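Endoglucanase A (Clostridium cellulolyticum, PDB 1EDG) hydrolyses internal beta-1,4-glucosidic bonds in cellulose, as the catalytic domain of a family 5 cellulase. Local coordinates at residues A[77-82]-A[118-123]; A[305-310]-A[338-343]. All blocks are in the same frame, centred on the assembly; numbering follows the deposited sequence.

Overall arrangement
Both interactions join neighbouring parallel strands of the closed eight-stranded barrel, near the C-terminal ends of those strands. Interaction 1 pairs the second and third strands, 77-80 and 116-120; interaction 2 pairs the seventh and eighth, 303-308 and 336-339, across helix 316-332. They follow one another along the chain, yet barrel closure brings their centres to about 12 Å, with strand 32-34 lying between strands 77-80 and 336-339. The two meet in the barrel interior: Arg79 forms a salt bridge with Glu307, and Ile118 packs on Ile338 deeper inside. Family 5 enzymes have their active site at this end of the TIM barrel, consistent with the Arg79-Glu307 pair lying in the catalytic centre.

Interaction 1 of 2, residues A[77-82]-A[118-123]; sequences TVRIPV and ILNTHH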
ATOM      1  N   THR A  77       4.548  -8.715   6.783  1.00 10.36           N
ATOM      2  CA  THR A  77       4.870  -7.375   6.295  1.00  9.70           C
ATOM      3  C   THR A  77       3.880  -6.356   6.841  1.00  8.42           C
ATOM      4  O   THR A  77       2.680  -6.615   6.893  1.00  8.52           O
ATOM      5  CB  THR A  77       4.798  -7.334   4.747  1.00  9.87           C
ATOM      6  OG1 THR A  77       5.705  -8.304   4.204  1.00 11.51           O
ATOM      7  CG2 THR A  77       5.158  -5.945   4.216  1.00 10.50           C
ATOM      8  N   VAL A  78       4.389  -5.212   7.282  1.00  8.26           N
ATOM      9  CA  VAL A  78       3.522  -4.143   7.763  1.00  9.75           C
ATOM     10  C   VAL A  78       3.807  -2.898   6.926  1.00  8.59           C
ATOM     11  O   VAL A  78       4.970  -2.520   6.750  1.00  8.97           O
ATOM     12  CB  VAL A  78       3.791  -3.776   9.252  1.00  9.87           C
ATOM     13  CG1 VAL A  78       2.879  -2.624   9.673  1.00 10.54           C
ATOM     14  CG2 VAL A  78       3.562  -4.982  10.152  1.00  9.77           C
ATOM     15  N   ARG A  79       2.771  -2.320   6.331  1.00  8.65           N
ATOM     16  CA  ARG A  79       2.964  -1.084   5.584  1.00 10.50           C
ATOM     17  C   ARG A  79       2.554   0.022   6.554  1.00  9.94           C
ATOM     18  O   ARG A  79       1.512  -0.075   7.229  1.00  9.15           O
ATOM     19  CB  ARG A  79       2.121  -1.015   4.300  1.00 11.65           C
ATOM     20  CG  ARG A  79       2.555   0.167   3.410  1.00 16.30           C
ATOM     21  CD  ARG A  79       1.958   0.164   2.005  1.00 17.39           C
ATOM     22  NE  ARG A  79       0.585   0.604   2.071  1.00 23.80           N
ATOM     23  CZ  ARG A  79       0.064   1.645   1.430  1.00 19.85           C
ATOM     24  NH1 ARG A  79       0.774   2.401   0.606  1.00 19.36           N
ATOM     25  NH2 ARG A  79      -1.171   1.988   1.718  1.00 17.94           N
ATOM     26  N   ILE A  80       3.397   1.037   6.655  1.00  7.91           N
ATOM     27  CA  ILE A  80       3.153   2.158   7.553  1.00  9.46           C
ATOM     28  C   ILE A  80       2.976   3.459   6.763  1.00  9.09           C
ATOM     29  O   ILE A  80       3.958   4.112   6.392  1.00  9.03           O
ATOM     30  CB  ILE A  80       4.320   2.306   8.564  1.00 10.79           C
ATOM     31  CG1 ILE A  80       4.466   1.024   9.398  1.00 11.28           C
ATOM     32  CG2 ILE A  80       4.096   3.510   9.460  1.00  9.98           C
ATOM     33  CD1 ILE A  80       5.650   1.029  10.335  1.00 13.70           C
ATOM     34  N   PRO A  81       1.722   3.821   6.450  1.00  9.68           N
ATOM     35  CA  PRO A  81       1.414   5.044   5.705  1.00 10.02           C
ATOM     36  C   PRO A  81       1.768   6.266   6.555  1.00 12.28           C
ATOM     37  O   PRO A  81       1.385   6.328   7.728  1.00 12.20           O
ATOM     38  CB  PRO A  81      -0.104   4.959   5.531  1.00 10.71           C
ATOM     39  CG  PRO A  81      -0.386   3.504   5.572  1.00 12.83           C
ATOM     40  CD  PRO A  81       0.495   3.037   6.685  1.00 10.42           C
ATOM     41  N   VAL A  82       2.492   7.227   5.985  1.00  9.65           N
ATOM     42  CA  VAL A  82       2.847   8.433   6.731  1.00 10.48           C
ATOM     43  C   VAL A  82       2.612   9.701   5.917  1.00 11.39           C
ATOM     44  O   VAL A  82       3.070   9.811   4.779  1.00 10.58           O
ATOM     45  CB  VAL A  82       4.331   8.441   7.185  1.00 10.71           C
ATOM     46  CG1 VAL A  82       4.610   9.688   8.037  1.00 11.14           C
ATOM     47  CG2 VAL A  82       4.663   7.192   7.985  1.00 10.15           C
ATOM     48  N   ILE A 118       7.157  -1.381   5.026  1.00  7.32           N
ATOM     49  CA  ILE A 118       7.089  -0.472   3.892  1.00  8.35           C
ATOM     50  C   ILE A 118       6.775   0.911   4.456  1.00  8.96           C
ATOM     51  O   ILE A 118       5.756   1.087   5.118  1.00 10.28           O
ATOM     52  CB  ILE A 118       5.978  -0.855   2.897  1.00  8.85           C
ATOM     53  CG1 ILE A 118       6.299  -2.197   2.230  1.00  7.34           C
ATOM     54  CG2 ILE A 118       5.830   0.239   1.835  1.00  7.98           C
ATOM     55  CD1 ILE A 118       5.141  -2.770   1.441  1.00  7.39           C
ATOM     56  N   LEU A 119       7.669   1.867   4.231  1.00  9.74           N
ATOM     57  CA  LEU A 119       7.494   3.249   4.690  1.00 10.58           C
ATOM     58  C   LEU A 119       7.232   4.096   3.439  1.00 10.20           C
ATOM     59  O   LEU A 119       7.960   3.973   2.456  1.00  9.05           O
ATOM     60  CB  LEU A 119       8.777   3.750   5.355  1.00 13.23           C
ATOM     61  CG  LEU A 119       8.805   4.312   6.777  1.00 17.86           C
ATOM     62  CD1 LEU A 119      10.039   5.167   6.895  1.00 16.62           C
ATOM     63  CD2 LEU A 119       7.575   5.140   7.100  1.00 16.66           C
ATOM     64  N   ASN A 120       6.241   4.982   3.479  1.00  9.64           N
ATOM     65  CA  ASN A 120       5.931   5.806   2.307  1.00  8.81           C
ATOM     66  C   ASN A 120       5.640   7.266   2.660  1.00 10.29           C
ATOM     67  O   ASN A 120       5.982   7.723   3.761  1.00  8.53           O
ATOM     68  CB  ASN A 120       4.699   5.217   1.576  1.00  8.47           C
ATOM     69  CG  ASN A 120       3.343   5.588   2.243  1.00  9.06           C
ATOM     70  OD1 ASN A 120       3.279   6.338   3.220  1.00 10.14           O
ATOM     71  ND2 ASN A 120       2.263   5.086   1.678  1.00  8.04           N
ATOM     72  N   THR A 121       5.172   8.015   1.658  1.00  9.66           N
ATOM     73  CA  THR A 121       4.658   9.366   1.881  1.00  9.28           C
ATOM     74  C   THR A 121       3.210   9.055   1.486  1.00  8.80           C
ATOM     75  O   THR A 121       2.971   8.311   0.516  1.00 10.30           O
ATOM     76  CB  THR A 121       5.253  10.490   0.974  1.00  8.79           C
ATOM     77  OG1 THR A 121       4.929  10.258  -0.401  1.00  9.16           O
ATOM     78  CG2 THR A 121       6.743  10.609   1.178  1.00  8.11           C
ATOM     79  N   HIS A 122       2.241   9.555   2.247  1.00  8.28           N
ATOM     80  CA  HIS A 122       0.852   9.238   1.970  1.00  7.04           C
ATOM     81  C   HIS A 122       0.003  10.403   1.477  1.00 10.18           C
ATOM     82  O   HIS A 122       0.061  10.744   0.294  1.00 10.23           O
ATOM     83  CB  HIS A 122       0.228   8.554   3.195  1.00  8.49           C
ATOM     84  CG  HIS A 122      -0.780   7.500   2.853  1.00  8.78           C
ATOM     85  ND1 HIS A 122      -2.142   7.707   2.941  1.00 12.63           N
ATOM     86  CD2 HIS A 122      -0.624   6.221   2.443  1.00  7.73           C
ATOM     87  CE1 HIS A 122      -2.778   6.598   2.604  1.00  8.48           C
ATOM     88  NE2 HIS A 122      -1.877   5.683   2.299  1.00 11.64           N
ATOM     89  N   HIS A 123      -0.772  11.027   2.364  1.00  9.64           N
ATOM     90  CA  HIS A 123      -1.638  12.141   1.966  1.00 11.55           C
ATOM     91  C   HIS A 123      -0.823  13.436   1.897  1.00 12.96           C
ATOM     92  O   HIS A 123      -1.025  14.366   2.687  1.00 13.29           O
ATOM     93  CB  HIS A 123      -2.812  12.291   2.943  1.00 11.42           C
ATOM     94  CG  HIS A 123      -3.769  11.133   2.930  1.00 13.11           C
ATOM     95  ND1 HIS A 123      -4.230  10.534   4.086  1.00 13.13           N
ATOM     96  CD2 HIS A 123      -4.386  10.496   1.907  1.00 11.68           C
ATOM     97  CE1 HIS A 123      -5.093   9.584   3.774  1.00 11.02           C
ATOM     98  NE2 HIS A 123      -5.206   9.540   2.459  1.00 15.40           N
TER
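Pro81 lays its CB over one face of the His122 imidazole in a CH-pi contact, 3.7 Å from the ring centroid. At the ring edge, near its plane, stand Arg79 NH2 and Asn120 ND2; the guanidinium is turned 57° against the imidazole, so the two groups are not stacked. His122 ND1 in turn lies over the centre of the His123 ring.

Arg79 reaches this cluster because its CG is anti to the backbone N (chi1 -169°), which carries the aliphatic part across Ile118: CG comes within 3.6 Å of Ile118 CB. A bend at chi3 then turns the guanidinium. The donors Arg79 NH1 and Asn120 ND2 approach to 3.3 Å without bonding; both are drawn to Glu166 OE2, by a salt bridge from Arg79 and a weak hydrogen bond from Asn120.

Below this polar end, the second and third parallel strands of the family 5 TIM barrel pair regularly: Ile80 N donates to Ile118 O at 2.8 Å, and Ile118 N donates to Val78 O. The ladder then breaks. Ile80 O and Asn120 N are 3.8 Å apart, and that buried N-H has no partner. Instead, the Asn120 side chain substitutes for backbone, its OD1 accepting from Val82 N at 3.0 Å. His122 N closes the pairing on Val82 O at 2.7 Å, a bent bond entering above the carbonyl plane. On the face bearing Ile80 and Leu119, Val82 CG2 meets Leu119 CD2 at 3.7 Å, between the sheet and helices 97-111 and 138-155.

Arg79 points into the barrel interior at its C-terminal end. Bonds from NE to Asn34, NH1 to Glu166 and NH2 to Glu307 fix the guanidinium's orientation, and Arg79 in turn positions the Glu307 carboxylate, probably as a second-shell partner.

Interaction 2 of 2, residues A[305-310]-A[338-343]; sequences IGECGA and ILWDNN
Glu307 runs alongside the indole of Trp340, both side chains extending in the same direction, at the end of the beta-alpha-beta crossover that links the last two strands of the TIM barrel. The carboxylate and indole planes are tilted 24° to each other, and Glu307 OE1 sits 3.9 Å above one face of the Trp340 ring, displaced toward its rim; Phe352 meets the indole edge-to-face. The Glu307 chain, extended beyond CG, brings CD to 3.7 Å from Trp340 CE3. Glu307 OE2 forms a salt bridge with Arg79, while OE1 is bonded to Tyr256, so the carboxylate's rotation is fixed from both oxygens. Family 5 enzymes carry their nucleophile at the end of the seventh strand, a position consistent with Glu307.

Beneath them, Ile338 sets its CB 3.4 Å from Gly306 O. The backbones fall out of step here: the CA atoms of Ile338 and Leu339 lie nearest those of Gly306 and Cys308, two residues on one strand against one on the other. Ile338 N binds Ile305 O only weakly, but further on Trp340 N donates to Cys308 O at 3.0 Å, with an N-H...O angle of 162°.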
ATOM      1  N   ILE A 305       0.324  -5.436  -4.400  1.00  6.26           N
ATOM      2  CA  ILE A 305      -0.981  -4.789  -4.271  1.00  7.18           C
ATOM      3  C   ILE A 305      -0.913  -4.268  -2.824  1.00  9.06           C
ATOM      4  O   ILE A 305      -1.144  -5.017  -1.863  1.00  8.62           O
ATOM      5  CB  ILE A 305      -2.158  -5.787  -4.459  1.00  7.73           C
ATOM      6  CG1 ILE A 305      -2.196  -6.291  -5.910  1.00  9.74           C
ATOM      7  CG2 ILE A 305      -3.490  -5.114  -4.113  1.00  6.73           C
ATOM      8  CD1 ILE A 305      -3.249  -7.349  -6.186  1.00  9.37           C
ATOM      9  N   GLY A 306      -0.487  -3.008  -2.688  1.00  7.66           N
ATOM     10  CA  GLY A 306      -0.319  -2.390  -1.386  1.00  7.18           C
ATOM     11  C   GLY A 306      -1.578  -2.125  -0.588  1.00  7.41           C
ATOM     12  O   GLY A 306      -1.494  -1.844   0.608  1.00  7.46           O
ATOM     13  N   GLU A 307      -2.728  -2.150  -1.252  1.00  7.32           N
ATOM     14  CA  GLU A 307      -4.008  -1.930  -0.581  1.00  8.57           C
ATOM     15  C   GLU A 307      -5.123  -2.727  -1.250  1.00  8.84           C
ATOM     16  O   GLU A 307      -5.264  -2.709  -2.479  1.00  8.19           O
ATOM     17  CB  GLU A 307      -4.410  -0.443  -0.581  1.00  8.34           C
ATOM     18  CG  GLU A 307      -3.541   0.471   0.264  1.00  8.00           C
ATOM     19  CD  GLU A 307      -4.093   1.892   0.363  1.00  8.60           C
ATOM     20  OE1 GLU A 307      -5.312   2.099   0.189  1.00  9.12           O
ATOM     21  OE2 GLU A 307      -3.298   2.806   0.629  1.00  9.57           O
ATOM     22  N   CYS A 308      -5.880  -3.447  -0.427  1.00  7.85           N
ATOM     23  CA  CYS A 308      -7.031  -4.224  -0.880  1.00  9.03           C
ATOM     24  C   CYS A 308      -7.935  -4.461   0.336  1.00  9.35           C
ATOM     25  O   CYS A 308      -7.548  -4.159   1.471  1.00  9.11           O
ATOM     26  CB  CYS A 308      -6.602  -5.552  -1.527  1.00  9.83           C
ATOM     27  SG  CYS A 308      -5.767  -6.714  -0.437  1.00 10.91           S
ATOM     28  N   GLY A 309      -9.157  -4.926   0.092  1.00 10.04           N
ATOM     29  CA  GLY A 309     -10.075  -5.182   1.187  1.00 10.99           C
ATOM     30  C   GLY A 309     -11.513  -4.940   0.772  1.00 11.93           C
ATOM     31  O   GLY A 309     -11.779  -4.515  -0.351  1.00 12.68           O
ATOM     32  N   ALA A 310     -12.441  -5.236   1.678  1.00 12.08           N
ATOM     33  CA  ALA A 310     -13.864  -5.046   1.431  1.00 11.95           C
ATOM     34  C   ALA A 310     -14.491  -4.524   2.717  1.00 13.48           C
ATOM     35  O   ALA A 310     -14.236  -5.048   3.803  1.00 13.75           O
ATOM     36  CB  ALA A 310     -14.517  -6.359   1.011  1.00 14.25           C
ATOM     37  N   ILE A 338      -1.709  -6.727   0.446  1.00  7.51           N
ATOM     38  CA  ILE A 338      -1.588  -6.057   1.743  1.00  8.29           C
ATOM     39  C   ILE A 338      -2.969  -5.487   2.077  1.00  8.61           C
ATOM     40  O   ILE A 338      -3.514  -4.668   1.338  1.00 10.16           O
ATOM     41  CB  ILE A 338      -0.523  -4.927   1.726  1.00  8.97           C
ATOM     42  CG1 ILE A 338       0.846  -5.485   1.301  1.00  8.48           C
ATOM     43  CG2 ILE A 338      -0.393  -4.301   3.119  1.00 10.61           C
ATOM     44  CD1 ILE A 338       1.972  -4.458   1.316  1.00  9.71           C
ATOM     45  N   LEU A 339      -3.549  -5.983   3.165  1.00  8.28           N
ATOM     46  CA  LEU A 339      -4.878  -5.592   3.638  1.00  9.62           C
ATOM     47  C   LEU A 339      -4.905  -4.167   4.192  1.00  8.17           C
ATOM     48  O   LEU A 339      -3.994  -3.766   4.923  1.00  7.98           O
ATOM     49  CB  LEU A 339      -5.295  -6.543   4.774  1.00  9.43           C
ATOM     50  CG  LEU A 339      -6.732  -6.986   5.075  1.00 12.65           C
ATOM     51  CD1 LEU A 339      -6.876  -7.137   6.568  1.00  9.63           C
ATOM     52  CD2 LEU A 339      -7.761  -6.061   4.544  1.00 14.00           C
ATOM     53  N   TRP A 340      -5.925  -3.393   3.829  1.00  8.82           N
ATOM     54  CA  TRP A 340      -6.061  -2.041   4.380  1.00  8.94           C
ATOM     55  C   TRP A 340      -6.926  -2.198   5.639  1.00  9.03           C
ATOM     56  O   TRP A 340      -8.034  -2.743   5.575  1.00 10.90           O
ATOM     57  CB  TRP A 340      -6.759  -1.091   3.404  1.00  8.91           C
ATOM     58  CG  TRP A 340      -6.983   0.296   4.001  1.00  9.86           C
ATOM     59  CD1 TRP A 340      -8.170   0.823   4.435  1.00 11.41           C
ATOM     60  CD2 TRP A 340      -5.985   1.301   4.242  1.00  9.92           C
ATOM     61  NE1 TRP A 340      -7.970   2.090   4.936  1.00 10.89           N
ATOM     62  CE2 TRP A 340      -6.644   2.408   4.829  1.00 11.26           C
ATOM     63  CE3 TRP A 340      -4.602   1.374   4.018  1.00 10.13           C
ATOM     64  CZ2 TRP A 340      -5.960   3.579   5.197  1.00 10.99           C
ATOM     65  CZ3 TRP A 340      -3.921   2.538   4.380  1.00 10.12           C
ATOM     66  CH2 TRP A 340      -4.606   3.626   4.965  1.00 10.85           C
ATOM     67  N   ASP A 341      -6.412  -1.737   6.772  1.00  9.82           N
ATOM     68  CA  ASP A 341      -7.131  -1.836   8.036  1.00 10.54           C
ATOM     69  C   ASP A 341      -7.078  -0.465   8.705  1.00 11.32           C
ATOM     70  O   ASP A 341      -6.002   0.000   9.090  1.00 11.70           O
ATOM     71  CB  ASP A 341      -6.461  -2.890   8.920  1.00 11.12           C
ATOM     72  CG  ASP A 341      -7.321  -3.308  10.108  1.00 12.27           C
ATOM     73  OD1 ASP A 341      -8.178  -2.521  10.559  1.00 12.08           O
ATOM     74  OD2 ASP A 341      -7.121  -4.435  10.597  1.00 11.71           O
ATOM     75  N   ASN A 342      -8.235   0.180   8.836  1.00 12.69           N
ATOM     76  CA  ASN A 342      -8.299   1.510   9.443  1.00 13.69           C
ATOM     77  C   ASN A 342      -8.822   1.573  10.880  1.00 14.63           C
ATOM     78  O   ASN A 342      -9.070   2.663  11.402  1.00 13.60           O
ATOM     79  CB  ASN A 342      -9.078   2.481   8.546  1.00 12.71           C
ATOM     80  CG  ASN A 342     -10.547   2.128   8.423  1.00 13.43           C
ATOM     81  OD1 ASN A 342     -11.020   1.154   9.011  1.00 13.63           O
ATOM     82  ND2 ASN A 342     -11.277   2.912   7.639  1.00 14.72           N
ATOM     83  N   ASN A 343      -9.008   0.412  11.507  1.00 15.04           N
ATOM     84  CA  ASN A 343      -9.481   0.327  12.899  1.00 15.21           C
ATOM     85  C   ASN A 343     -10.872   0.948  13.123  1.00 15.76           C
ATOM     86  O   ASN A 343     -11.260   1.233  14.256  1.00 17.42           O
ATOM     87  CB  ASN A 343      -8.441   0.969  13.834  1.00 15.37           C
ATOM     88  CG  ASN A 343      -8.680   0.647  15.306  1.00 19.76           C
ATOM     89  OD1 ASN A 343      -8.578   1.530  16.166  1.00 20.65           O
ATOM     90  ND2 ASN A 343      -8.945  -0.621  15.610  1.00 14.73           N
TER